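Local coordinates for uncharacterized protein (Bacteroides ovatus CL02T12C04, PDB 6PTM) that probably acts as an exo-carrageenase of glycoside hydrolase family 42, hydrolysing carrageenan from its chain ends, at residues I124-N129 / Q533-N538; G189-F194 / I224-L229; N548-Y553 / E747-L752; P621-S626 / E646-D651. One frame throughout, in Å; residues are numbered along the deposited sequence.

The four contacts lie in different parts of one chain. Contact 2 pairs two parallel strands, and its whole range falls between the two segments of contact 1, which packs helix 109-139, from the N-terminal helical part, on helix 534-549. Contact 3 follows at the far end of helix 534-549, where the turn after strand 742-747 meets its junction with helix 551-559. The centres of contacts 1 and 3 are about 22 Å apart. Contact 4 joins two loops of the five-stranded parallel sheet, which the chain enters between the two segments of contact 3. Its centre is about 54 Å from that of contact 1. Helix 534-549 thus runs from the N-terminal helices to the junction that meets a turn of the C-terminal sheet.

Contact 1 of 4, residues I124-N129 / Q533-N538; sequences IIEMMN and QPRIVN
Met-127 reaches from helix 109-139 to the first turn of helix 534-549. Its CG is anti to the backbone N (chi1 177°), and the next torsion is extended too, which carries the sulfur to Asn-538. SD of Met-127 lies 3.4 Å from CB of Asn-538. The bend at chi3 (66°) then turns the methyl CE of Met-127 toward CB of Pro-534, at 4.1 Å. The base of the same side chain is covered too, with CB of Met-127 3.8 Å from CG of Arg-535. Ile-124 crosses the proline ring at about a right angle, its CG1 4.0 Å from CB of Pro-534.

Arg-535 reaches across to helix 109-139, and one face of its guanidinium is covered by Glu-126. CB of Glu-126 is 3.4 Å from NH2 of Arg-535, above the plane and toward its rim. The Glu-126 chain then bends at chi2, which carries the carboxylate away. OE1 of Glu-126 stays 4.5 Å from NH2 of Arg-535, well out of the guanidinium plane, so only the charges are felt. The firm partners lie in the preceding turn: Gln-122 bonds OE2 of Glu-126, and Glu-123 forms a salt bridge with NE of Arg-535. With an alanine at Arg-535, Glu-123 would probably lose its charge mate and the flank of Glu-126 its cover.

The short segment axes approach to 9.8 Å at 46°. Helix 69-90 packs against Ile-124, Pro-534 and Asn-538, while helix 44-63 receives Ile-125 and Met-128.

Contact 2 of 4, residues G189-F194 / I224-L229; sequences GNLDGF and IGFVFL
A beta-alpha-beta unit brings strands 192-197 and 225-230 side by side, in parallel, with helix 210-218 as the connection. Asp-192, Gly-193 and Phe-194 pair with Gly-225, Phe-226 and Val-227. The pairing starts with N of Asp-192 bonding O of Ile-224 at 2.9 Å, almost straight (177°). The return bond from N of Phe-226 to O of Asp-192 is weak. Farther on, N of Phe-228 meets O of Phe-194 at 2.8 Å. Gly-225 comes so near Asp-192 (CA to CA 4.0 Å) that a side chain on this glycine would collide with the partner backbone.

OD1 of Asp-192 takes N of Gly-193 at 2.8 Å, on its anti side, and also pairs with Lys-219. With CG of Phe-226 set between its backbone N and carbonyl carbon (chi1 80°), the ring presents its edge to Leu-191, whose CD2 is 4.0 Å from CE1 of Phe-226.

Strand 192-197 is the outer strand of a parallel sheet, and strand 288-292 follows 225-230. Phe-194 packs on helix 210-218, and with Val-227 it touches Met-278 of helix 261-278. On the other face Phe-226 meets Phe-467 of strand 466-471 edge-to-face, consistent with the barrel expected of this family.

Contact 3 of 4, residues N548-Y553 / E747-L752; sequences NSVSDY and EVLTGL
This is an apolar surface junction between the break separating helices 534-549 and 551-559 and the turn that follows strand 742-747. Val-550, at the N-cap position of the second helix, meets Val-748 and Leu-749 of the turn. CG1 of Val-550 is 3.7 Å from CG1 of Val-748, the two side chains meeting at a slant. The same CG1 of Val-550 lies 4.1 Å from CD2 of Leu-749, which comes in at about a right angle. Val-748 has CG1 anti to its backbone N (chi1 169°), and this branch faces both Val-550 and Tyr-553. It comes to the edge of the tyrosine ring, near its plane, with CG1 of Val-748 4.1 Å from CE2 of Tyr-553. OG of Ser-549 sits 3.8 Å from CD2 of Leu-749. That is van der Waals packing against a methyl group; the polar partner of the hydroxyl is the backbone O of Asp-546.

No hydrogen bond passes between the two segments; they meet through apolar side chains. The turn is stiffened from within. N of Gly-751 bonds O of Glu-747 at 2.8 Å, and N of Glu-747 bonds O of Leu-752 at 2.8 Å. OG1 of Thr-750 accepts from N of Leu-752 at 3.1 Å, an ST turn, and donates to OE1 of Glu-747. Gly-751 takes a positive phi (71°), a conformation glycine adopts easily, as the turn closes.

Leu-767 of strand 765-772 touches both valines, and Tyr-553 rests on Ile-712 and Lys-714 of strand 707-715. The Glu-747 to Gly-751 bond, from one carbonyl to the N-H four residues on, is that of an alpha-turn, here presenting two apolar side chains to a helix junction.

Contact 4 of 4, residues P621-S626 / E646-D651; sequences PYAFKS and ESFKTD
Backbone hydrogen bonds carry most of the contact between Pro-621 to Ala-623 and Lys-649 to Asp-651. O of Pro-621 accepts twice, from N of Lys-649 at 2.9 Å and from N of Thr-650 at 3.0 Å. The second is almost straight (178°). N of Ala-623 returns a bond to O of Thr-650 at 2.9 Å, making a single beta bridge between Tyr-622 and Thr-650. CA of Asp-651 adds a CA-H...O contact to O of Ala-623.

The apolar part is small: CB of Ala-623 lies 3.6 Å from CD1 of Phe-648.

Among the polar side chains, Thr-650 lies beside Tyr-622, both pointing the same way. A chi1 of 74° sets OG1 of Thr-650 to bond O of Asp-651 at 2.9 Å, on a lone pair in the carbonyl plane. The ring edge of Tyr-622 comes to the same oxygen, its CD1 3.3 Å from O of Asp-651. Replacing Tyr-622 by an alanine would probably open a gap beside Thr-650 and bare one side of that oxygen.

The segments follow adjacent strands 614-617 and 640-643 of a parallel sheet, and the first leads into helix 625-636. Phe-648 packs on Val-617, while Pro-621 and Tyr-622 touch helix 570-575.

Contact 1 of 4, residues I124-N129 / Q533-N538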
loop_
_atom_site.group_PDB
_atom_site.type_symbol
_atom_site.label_atom_id
_atom_site.label_comp_id
_atom_site.label_asym_id
_atom_site.label_seq_id
_atom_site.Cartn_x
_atom_site.Cartn_y
_atom_site.Cartn_z
ATOM N N ILE A 124 -26.703 4.507 -11.340
ATOM C CA ILE A 124 -27.120 5.824 -10.772
ATOM C C ILE A 124 -28.474 5.664 -10.046
ATOM O O ILE A 124 -28.610 6.220 -8.960
ATOM C CB ILE A 124 -27.156 6.883 -11.877
ATOM C CG1 ILE A 124 -25.739 7.178 -12.395
ATOM C CG2 ILE A 124 -27.888 8.123 -11.394
ATOM C CD1 ILE A 124 -25.691 7.988 -13.681
ATOM N N ILE A 125 -29.410 4.892 -10.601
ATOM C CA ILE A 125 -30.781 4.689 -10.026
ATOM C C ILE A 125 -30.641 3.961 -8.678
ATOM O O ILE A 125 -31.262 4.424 -7.683
ATOM C CB ILE A 125 -31.699 3.949 -11.017
ATOM C CG1 ILE A 125 -32.031 4.819 -12.241
ATOM C CG2 ILE A 125 -32.972 3.437 -10.330
ATOM C CD1 ILE A 125 -32.515 4.016 -13.458
ATOM N N GLU A 126 -29.814 2.913 -8.622
ATOM C CA GLU A 126 -29.563 2.166 -7.358
ATOM C C GLU A 126 -28.977 3.139 -6.331
ATOM O O GLU A 126 -29.428 3.152 -5.165
ATOM C CB GLU A 126 -28.572 1.019 -7.557
ATOM C CG GLU A 126 -28.975 0.018 -8.620
ATOM C CD GLU A 126 -30.119 -0.901 -8.251
ATOM O OE1 GLU A 126 -30.485 -0.936 -7.061
ATOM O OE2 GLU A 126 -30.643 -1.581 -9.162
ATOM N N MET A 127 -28.012 3.950 -6.760
ATOM C CA MET A 127 -27.280 4.879 -5.875
ATOM C C MET A 127 -28.228 5.972 -5.364
ATOM O O MET A 127 -28.157 6.338 -4.172
ATOM C CB MET A 127 -26.104 5.484 -6.643
ATOM C CG MET A 127 -25.332 6.503 -5.859
ATOM S SD MET A 127 -23.689 6.835 -6.574
ATOM C CE MET A 127 -24.167 7.608 -8.120
ATOM N N MET A 128 -29.091 6.501 -6.227
ATOM C CA MET A 128 -30.109 7.488 -5.788
ATOM C C MET A 128 -31.115 6.808 -4.852
ATOM O O MET A 128 -31.406 7.411 -3.828
ATOM C CB MET A 128 -30.825 8.116 -6.984
ATOM C CG MET A 128 -29.902 8.907 -7.933
ATOM S SD MET A 128 -29.058 10.299 -7.210
ATOM C CE MET A 128 -27.515 9.537 -6.705
ATOM N N ASN A 129 -31.571 5.591 -5.136
ATOM C CA ASN A 129 -32.520 4.886 -4.233
ATOM C C ASN A 129 -31.857 4.702 -2.856
ATOM O O ASN A 129 -32.520 4.982 -1.868
ATOM C CB ASN A 129 -33.000 3.536 -4.781
ATOM C CG ASN A 129 -34.005 3.660 -5.912
ATOM O OD1 ASN A 129 -34.646 4.693 -6.062
ATOM N ND2 ASN A 129 -34.124 2.636 -6.747
ATOM N N GLN A 533 -18.220 2.991 -13.616
ATOM C CA GLN A 533 -18.867 2.431 -12.386
ATOM C C GLN A 533 -19.211 3.543 -11.396
ATOM O O GLN A 533 -18.477 3.800 -10.428
ATOM C CB GLN A 533 -17.963 1.403 -11.717
ATOM C CG GLN A 533 -17.571 0.238 -12.601
ATOM C CD GLN A 533 -16.424 -0.545 -12.007
ATOM O OE1 GLN A 533 -15.483 0.042 -11.443
ATOM N NE2 GLN A 533 -16.499 -1.872 -12.138
ATOM N N PRO A 534 -20.384 4.188 -11.577
ATOM C CA PRO A 534 -20.799 5.295 -10.705
ATOM C C PRO A 534 -20.809 4.941 -9.209
ATOM O O PRO A 534 -20.459 5.784 -8.453
ATOM C CB PRO A 534 -22.212 5.651 -11.189
ATOM C CG PRO A 534 -22.250 5.128 -12.614
ATOM C CD PRO A 534 -21.382 3.882 -12.613
ATOM N N ARG A 535 -21.181 3.712 -8.847
ATOM C CA ARG A 535 -21.328 3.323 -7.434
ATOM C C ARG A 535 -19.945 3.049 -6.820
ATOM O O ARG A 535 -19.782 3.353 -5.619
ATOM C CB ARG A 535 -22.321 2.180 -7.268
ATOM C CG ARG A 535 -23.775 2.623 -7.347
ATOM C CD ARG A 535 -24.731 1.647 -6.732
ATOM N NE ARG A 535 -24.783 0.403 -7.458
ATOM C CZ ARG A 535 -25.454 -0.670 -7.054
ATOM N NH1 ARG A 535 -25.393 -1.786 -7.754
ATOM N NH2 ARG A 535 -26.112 -0.665 -5.910
ATOM N N ILE A 536 -18.956 2.619 -7.603
ATOM C CA ILE A 536 -17.559 2.435 -7.094
ATOM C C ILE A 536 -16.922 3.808 -6.829
ATOM O O ILE A 536 -16.337 4.009 -5.760
ATOM C CB ILE A 536 -16.734 1.576 -8.081
ATOM C CG1 ILE A 536 -17.362 0.201 -8.296
ATOM C CG2 ILE A 536 -15.290 1.422 -7.639
ATOM C CD1 ILE A 536 -17.338 -0.674 -7.068
ATOM N N VAL A 537 -16.977 4.714 -7.786
ATOM C CA VAL A 537 -16.416 6.084 -7.611
ATOM C C VAL A 537 -17.028 6.702 -6.344
ATOM O O VAL A 537 -16.294 7.263 -5.506
ATOM C CB VAL A 537 -16.668 6.919 -8.880
ATOM C CG1 VAL A 537 -16.424 8.399 -8.673
ATOM C CG2 VAL A 537 -15.796 6.402 -10.000
ATOM N N ASN A 538 -18.342 6.622 -6.197
ATOM C CA ASN A 538 -19.038 7.243 -5.041
ATOM C C ASN A 538 -18.589 6.521 -3.756
ATOM O O ASN A 538 -18.336 7.219 -2.764
ATOM C CB ASN A 538 -20.554 7.262 -5.215
ATOM C CG ASN A 538 -21.244 7.730 -3.955
ATOM O OD1 ASN A 538 -21.113 8.892 -3.544
ATOM N ND2 ASN A 538 -21.925 6.806 -3.313
#

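Contact 2 of 4, residues G189-F194 / I224-L229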
loop_
_atom_site.group_PDB
_atom_site.type_symbol
_atom_site.label_atom_id
_atom_site.label_comp_id
_atom_site.label_asym_id
_atom_site.label_seq_id
_atom_site.Cartn_x
_atom_site.Cartn_y
_atom_site.Cartn_z
ATOM N N GLY A 189 -12.132 14.779 -4.327
ATOM C CA GLY A 189 -10.737 14.950 -3.908
ATOM C C GLY A 189 -10.181 16.210 -4.511
ATOM O O GLY A 189 -10.648 16.595 -5.614
ATOM N N ASN A 190 -9.229 16.832 -3.825
ATOM C CA ASN A 190 -8.560 18.077 -4.299
ATOM C C ASN A 190 -7.032 17.929 -4.172
ATOM O O ASN A 190 -6.344 18.824 -3.643
ATOM C CB ASN A 190 -9.165 19.295 -3.597
ATOM C CG ASN A 190 -8.727 20.593 -4.238
ATOM O OD1 ASN A 190 -8.313 20.587 -5.384
ATOM N ND2 ASN A 190 -8.903 21.692 -3.534
ATOM N N LEU A 191 -6.493 16.841 -4.697
ATOM C CA LEU A 191 -5.040 16.572 -4.652
ATOM C C LEU A 191 -4.340 17.410 -5.718
ATOM O O LEU A 191 -4.669 17.272 -6.906
ATOM C CB LEU A 191 -4.803 15.089 -4.905
ATOM C CG LEU A 191 -3.352 14.646 -4.766
ATOM C CD1 LEU A 191 -2.879 14.769 -3.311
ATOM C CD2 LEU A 191 -3.228 13.211 -5.257
ATOM N N ASP A 192 -3.405 18.240 -5.277
ATOM C CA ASP A 192 -2.603 19.113 -6.163
ATOM C C ASP A 192 -1.309 18.360 -6.454
ATOM O O ASP A 192 -1.160 17.184 -6.013
ATOM C CB ASP A 192 -2.341 20.456 -5.484
ATOM C CG ASP A 192 -2.098 21.649 -6.407
ATOM O OD1 ASP A 192 -1.657 21.436 -7.575
ATOM O OD2 ASP A 192 -2.283 22.787 -5.916
ATOM N N GLY A 193 -0.375 19.043 -7.105
ATOM C CA GLY A 193 0.981 18.524 -7.304
ATOM C C GLY A 193 1.622 19.081 -8.548
ATOM O O GLY A 193 1.100 20.050 -9.142
ATOM N N PHE A 194 2.784 18.541 -8.869
ATOM C CA PHE A 194 3.647 19.039 -9.954
ATOM C C PHE A 194 4.416 17.848 -10.523
ATOM O O PHE A 194 4.851 16.982 -9.750
ATOM C CB PHE A 194 4.552 20.165 -9.455
ATOM C CG PHE A 194 5.278 20.811 -10.601
ATOM C CD1 PHE A 194 4.619 21.704 -11.434
ATOM C CD2 PHE A 194 6.591 20.480 -10.896
ATOM C CE1 PHE A 194 5.267 22.252 -12.540
ATOM C CE2 PHE A 194 7.241 21.048 -11.991
ATOM C CZ PHE A 194 6.582 21.942 -12.804
ATOM N N ILE A 224 -3.237 20.440 -0.860
ATOM C CA ILE A 224 -2.177 19.491 -0.466
ATOM C C ILE A 224 -1.906 18.623 -1.692
ATOM O O ILE A 224 -2.851 18.268 -2.406
ATOM C CB ILE A 224 -2.513 18.685 0.796
ATOM C CG1 ILE A 224 -1.239 18.040 1.332
ATOM C CG2 ILE A 224 -3.648 17.701 0.524
ATOM C CD1 ILE A 224 -1.344 17.467 2.744
ATOM N N GLY A 225 -0.637 18.396 -1.975
ATOM C CA GLY A 225 -0.215 17.778 -3.235
ATOM C C GLY A 225 1.133 17.115 -3.108
ATOM O O GLY A 225 1.787 17.194 -2.029
ATOM N N PHE A 226 1.539 16.460 -4.175
ATOM C CA PHE A 226 2.886 15.857 -4.228
ATOM C C PHE A 226 3.556 16.157 -5.574
ATOM O O PHE A 226 2.903 16.497 -6.596
ATOM C CB PHE A 226 2.799 14.375 -3.892
ATOM C CG PHE A 226 2.355 13.477 -5.009
ATOM C CD1 PHE A 226 1.015 13.357 -5.328
ATOM C CD2 PHE A 226 3.261 12.696 -5.694
ATOM C CE1 PHE A 226 0.588 12.511 -6.332
ATOM C CE2 PHE A 226 2.826 11.813 -6.673
ATOM C CZ PHE A 226 1.490 11.714 -6.983
ATOM N N VAL A 227 4.886 16.088 -5.547
ATOM C CA VAL A 227 5.753 16.284 -6.745
ATOM C C VAL A 227 6.133 14.905 -7.288
ATOM O O VAL A 227 6.583 14.039 -6.520
ATOM C CB VAL A 227 6.990 17.123 -6.406
ATOM C CG1 VAL A 227 7.863 17.353 -7.627
ATOM C CG2 VAL A 227 6.594 18.443 -5.766
ATOM N N PHE A 228 5.919 14.707 -8.574
ATOM C CA PHE A 228 6.155 13.413 -9.269
ATOM C C PHE A 228 7.452 13.540 -10.058
ATOM O O PHE A 228 7.470 14.330 -11.025
ATOM C CB PHE A 228 4.960 13.125 -10.165
ATOM C CG PHE A 228 4.925 11.754 -10.789
ATOM C CD1 PHE A 228 5.805 11.398 -11.794
ATOM C CD2 PHE A 228 3.950 10.843 -10.424
ATOM C CE1 PHE A 228 5.750 10.132 -12.359
ATOM C CE2 PHE A 228 3.865 9.599 -11.039
ATOM C CZ PHE A 228 4.760 9.253 -12.006
ATOM N N LEU A 229 8.502 12.800 -9.685
ATOM C CA LEU A 229 9.749 12.741 -10.488
ATOM C C LEU A 229 9.652 11.583 -11.471
ATOM O O LEU A 229 9.581 10.414 -11.011
ATOM C CB LEU A 229 10.960 12.560 -9.582
ATOM C CG LEU A 229 11.513 13.843 -8.982
ATOM C CD1 LEU A 229 10.579 14.347 -7.907
ATOM C CD2 LEU A 229 12.940 13.618 -8.432
#

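Contact 3 of 4, residues N548-Y553 / E747-L752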
loop_
_atom_site.group_PDB
_atom_site.type_symbol
_atom_site.label_atom_id
_atom_site.label_comp_id
_atom_site.label_asym_id
_atom_site.label_seq_id
_atom_site.Cartn_x
_atom_site.Cartn_y
_atom_site.Cartn_z
ATOM N N ASN A 548 -13.495 9.300 8.327
ATOM C CA ASN A 548 -13.319 10.631 8.970
ATOM C C ASN A 548 -14.168 10.719 10.244
ATOM O O ASN A 548 -13.680 11.258 11.241
ATOM C CB ASN A 548 -13.597 11.777 7.998
ATOM C CG ASN A 548 -12.501 11.925 6.965
ATOM O OD1 ASN A 548 -11.426 11.329 7.103
ATOM N ND2 ASN A 548 -12.791 12.667 5.903
ATOM N N SER A 549 -15.392 10.230 10.211
ATOM C CA SER A 549 -16.396 10.395 11.289
ATOM C C SER A 549 -15.919 9.633 12.522
ATOM O O SER A 549 -16.365 9.976 13.648
ATOM C CB SER A 549 -17.779 9.949 10.844
ATOM O OG SER A 549 -17.958 8.534 10.876
ATOM N N VAL A 550 -15.050 8.637 12.340
ATOM C CA VAL A 550 -14.521 7.859 13.487
ATOM C C VAL A 550 -12.991 7.869 13.483
ATOM O O VAL A 550 -12.372 6.887 13.954
ATOM C CB VAL A 550 -15.095 6.432 13.493
ATOM C CG1 VAL A 550 -16.553 6.449 13.858
ATOM C CG2 VAL A 550 -14.870 5.662 12.196
ATOM N N SER A 551 -12.377 8.967 13.054
ATOM C CA SER A 551 -10.932 8.953 12.718
ATOM C C SER A 551 -10.109 8.726 13.988
ATOM O O SER A 551 -8.989 8.199 13.868
ATOM C CB SER A 551 -10.490 10.212 11.990
ATOM O OG SER A 551 -10.701 11.348 12.802
ATOM N N ASP A 552 -10.600 9.136 15.164
ATOM C CA ASP A 552 -9.850 8.828 16.419
ATOM C C ASP A 552 -9.820 7.307 16.634
ATOM O O ASP A 552 -8.736 6.766 16.969
ATOM C CB ASP A 552 -10.372 9.599 17.634
ATOM C CG ASP A 552 -10.083 11.106 17.554
ATOM O OD1 ASP A 552 -8.918 11.543 17.114
ATOM O OD2 ASP A 552 -11.007 11.866 17.946
ATOM N N TYR A 553 -10.949 6.620 16.443
ATOM C CA TYR A 553 -10.997 5.144 16.551
ATOM C C TYR A 553 -9.989 4.539 15.547
ATOM O O TYR A 553 -9.209 3.645 15.910
ATOM C CB TYR A 553 -12.415 4.627 16.315
ATOM C CG TYR A 553 -13.423 4.952 17.393
ATOM C CD1 TYR A 553 -13.046 5.407 18.652
ATOM C CD2 TYR A 553 -14.782 4.784 17.141
ATOM C CE1 TYR A 553 -13.995 5.656 19.630
ATOM C CE2 TYR A 553 -15.736 5.037 18.104
ATOM C CZ TYR A 553 -15.339 5.465 19.355
ATOM O OH TYR A 553 -16.282 5.705 20.314
ATOM N N GLU A 747 -24.159 -0.577 16.417
ATOM C CA GLU A 747 -23.392 -0.123 15.237
ATOM C C GLU A 747 -22.916 1.308 15.491
ATOM O O GLU A 747 -23.751 2.199 15.672
ATOM C CB GLU A 747 -24.291 -0.191 14.007
ATOM C CG GLU A 747 -24.701 -1.616 13.668
ATOM C CD GLU A 747 -25.402 -1.759 12.335
ATOM O OE1 GLU A 747 -25.753 -0.741 11.781
ATOM O OE2 GLU A 747 -25.584 -2.893 11.881
ATOM N N VAL A 748 -21.612 1.531 15.450
ATOM C CA VAL A 748 -21.035 2.893 15.680
ATOM C C VAL A 748 -21.588 3.865 14.631
ATOM O O VAL A 748 -22.039 4.964 14.994
ATOM C CB VAL A 748 -19.501 2.831 15.667
ATOM C CG1 VAL A 748 -18.875 4.227 15.620
ATOM C CG2 VAL A 748 -19.014 2.018 16.848
ATOM N N LEU A 749 -21.642 3.467 13.375
ATOM C CA LEU A 749 -21.935 4.423 12.282
ATOM C C LEU A 749 -23.436 4.735 12.215
ATOM O O LEU A 749 -23.778 5.786 11.656
ATOM C CB LEU A 749 -21.410 3.852 10.957
ATOM C CG LEU A 749 -19.899 3.658 10.891
ATOM C CD1 LEU A 749 -19.486 3.006 9.567
ATOM C CD2 LEU A 749 -19.165 4.972 11.097
ATOM N N THR A 750 -24.315 3.860 12.706
ATOM C CA THR A 750 -25.775 3.984 12.459
ATOM C C THR A 750 -26.504 4.245 13.772
ATOM O O THR A 750 -27.615 4.778 13.694
ATOM C CB THR A 750 -26.397 2.744 11.808
ATOM O OG1 THR A 750 -26.214 1.579 12.623
ATOM C CG2 THR A 750 -25.874 2.492 10.408
ATOM N N GLY A 751 -25.891 3.893 14.908
ATOM C CA GLY A 751 -26.565 3.827 16.203
ATOM C C GLY A 751 -27.541 2.667 16.317
ATOM O O GLY A 751 -28.093 2.530 17.388
ATOM N N LEU A 752 -27.742 1.832 15.299
ATOM C CA LEU A 752 -28.704 0.708 15.417
ATOM C C LEU A 752 -28.184 -0.362 16.381
ATOM O O LEU A 752 -26.982 -0.678 16.409
ATOM C CB LEU A 752 -28.969 0.093 14.045
ATOM C CG LEU A 752 -29.635 1.024 13.021
ATOM C CD1 LEU A 752 -29.511 0.444 11.639
ATOM C CD2 LEU A 752 -31.104 1.293 13.359
#

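Contact 4 of 4, residues P621-S626 / E646-D651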
loop_
_atom_site.group_PDB
_atom_site.type_symbol
_atom_site.label_atom_id
_atom_site.label_comp_id
_atom_site.label_asym_id
_atom_site.label_seq_id
_atom_site.Cartn_x
_atom_site.Cartn_y
_atom_site.Cartn_z
ATOM N N PRO A 621 16.216 -20.380 8.002
ATOM C CA PRO A 621 17.447 -21.132 8.257
ATOM C C PRO A 621 18.691 -20.267 8.026
ATOM O O PRO A 621 19.649 -20.496 8.719
ATOM C CB PRO A 621 17.403 -22.285 7.245
ATOM C CG PRO A 621 16.598 -21.737 6.094
ATOM C CD PRO A 621 15.591 -20.802 6.741
ATOM N N TYR A 622 18.635 -19.324 7.081
ATOM C CA TYR A 622 19.692 -18.308 6.838
ATOM C C TYR A 622 19.467 -17.057 7.695
ATOM O O TYR A 622 18.354 -16.473 7.705
ATOM C CB TYR A 622 19.710 -17.849 5.383
ATOM C CG TYR A 622 19.927 -18.908 4.341
ATOM C CD1 TYR A 622 21.178 -19.086 3.790
ATOM C CD2 TYR A 622 18.859 -19.603 3.770
ATOM C CE1 TYR A 622 21.392 -19.984 2.762
ATOM C CE2 TYR A 622 19.048 -20.514 2.743
ATOM C CZ TYR A 622 20.331 -20.729 2.262
ATOM O OH TYR A 622 20.573 -21.561 1.214
ATOM N N ALA A 623 20.492 -16.635 8.441
ATOM C CA ALA A 623 20.450 -15.363 9.181
ATOM C C ALA A 623 21.828 -14.732 9.134
ATOM O O ALA A 623 22.824 -15.470 9.119
ATOM C CB ALA A 623 19.990 -15.566 10.596
ATOM N N PHE A 624 21.876 -13.405 9.125
ATOM C CA PHE A 624 23.126 -12.646 9.387
ATOM C C PHE A 624 23.547 -13.000 10.814
ATOM O O PHE A 624 22.657 -13.111 11.713
ATOM C CB PHE A 624 22.916 -11.143 9.179
ATOM C CG PHE A 624 22.563 -10.748 7.763
ATOM C CD1 PHE A 624 23.517 -10.786 6.769
ATOM C CD2 PHE A 624 21.269 -10.386 7.416
ATOM C CE1 PHE A 624 23.191 -10.462 5.457
ATOM C CE2 PHE A 624 20.947 -10.038 6.108
ATOM C CZ PHE A 624 21.910 -10.075 5.128
ATOM N N LYS A 625 24.851 -13.117 11.060
ATOM C CA LYS A 625 25.320 -13.188 12.470
ATOM C C LYS A 625 24.695 -12.015 13.255
ATOM O O LYS A 625 24.247 -12.214 14.392
ATOM C CB LYS A 625 26.853 -13.253 12.559
ATOM C CG LYS A 625 27.397 -13.686 13.929
ATOM C CD LYS A 625 28.920 -13.908 14.014
ATOM N N SER A 626 24.618 -10.821 12.693
ATOM C CA SER A 626 24.057 -9.645 13.406
ATOM C C SER A 626 22.555 -9.813 13.689
ATOM O O SER A 626 22.045 -9.237 14.675
ATOM C CB SER A 626 24.379 -8.379 12.645
ATOM O OG SER A 626 23.863 -8.412 11.331
ATOM N N GLU A 646 14.159 -25.448 12.336
ATOM C CA GLU A 646 14.828 -25.228 11.037
ATOM C C GLU A 646 15.537 -23.865 11.002
ATOM O O GLU A 646 16.365 -23.690 10.119
ATOM C CB GLU A 646 13.822 -25.279 9.886
ATOM C CG GLU A 646 12.842 -26.440 9.929
ATOM C CD GLU A 646 11.883 -26.376 8.751
ATOM O OE1 GLU A 646 12.362 -26.155 7.640
ATOM O OE2 GLU A 646 10.664 -26.478 8.948
ATOM N N SER A 647 15.283 -22.937 11.927
ATOM C CA SER A 647 15.724 -21.530 11.755
ATOM C C SER A 647 17.136 -21.262 12.310
ATOM O O SER A 647 17.614 -21.980 13.202
ATOM C CB SER A 647 14.691 -20.622 12.312
ATOM O OG SER A 647 13.532 -20.717 11.507
ATOM N N PHE A 648 17.806 -20.229 11.795
ATOM C CA PHE A 648 19.085 -19.724 12.349
ATOM C C PHE A 648 20.144 -20.831 12.378
ATOM O O PHE A 648 20.856 -20.887 13.345
ATOM C CB PHE A 648 18.836 -19.167 13.754
ATOM C CG PHE A 648 18.092 -17.853 13.805
ATOM C CD1 PHE A 648 17.566 -17.257 12.663
ATOM C CD2 PHE A 648 17.928 -17.199 15.016
ATOM C CE1 PHE A 648 16.918 -16.031 12.740
ATOM C CE2 PHE A 648 17.285 -15.972 15.083
ATOM C CZ PHE A 648 16.801 -15.376 13.945
ATOM N N LYS A 649 20.288 -21.610 11.308
ATOM C CA LYS A 649 21.288 -22.715 11.175
ATOM C C LYS A 649 22.545 -22.234 10.458
ATOM O O LYS A 649 23.613 -22.713 10.809
ATOM C CB LYS A 649 20.748 -23.861 10.322
ATOM C CG LYS A 649 19.503 -24.527 10.873
ATOM C CD LYS A 649 19.663 -24.926 12.316
ATOM C CE LYS A 649 18.727 -26.053 12.689
ATOM N NZ LYS A 649 18.570 -26.138 14.157
ATOM N N THR A 650 22.418 -21.356 9.456
ATOM C CA THR A 650 23.595 -20.819 8.725
ATOM C C THR A 650 23.581 -19.292 8.612
ATOM O O THR A 650 22.541 -18.631 8.909
ATOM C CB THR A 650 23.688 -21.390 7.309
ATOM O OG1 THR A 650 22.675 -20.780 6.507
ATOM C CG2 THR A 650 23.538 -22.896 7.265
ATOM N N ASP A 651 24.701 -18.758 8.126
ATOM C CA ASP A 651 24.792 -17.336 7.731
ATOM C C ASP A 651 24.233 -17.198 6.314
ATOM O O ASP A 651 23.710 -18.209 5.764
ATOM C CB ASP A 651 26.222 -16.811 7.866
ATOM C CG ASP A 651 27.240 -17.499 6.990
ATOM O OD1 ASP A 651 26.871 -18.121 6.005
ATOM O OD2 ASP A 651 28.403 -17.391 7.311
#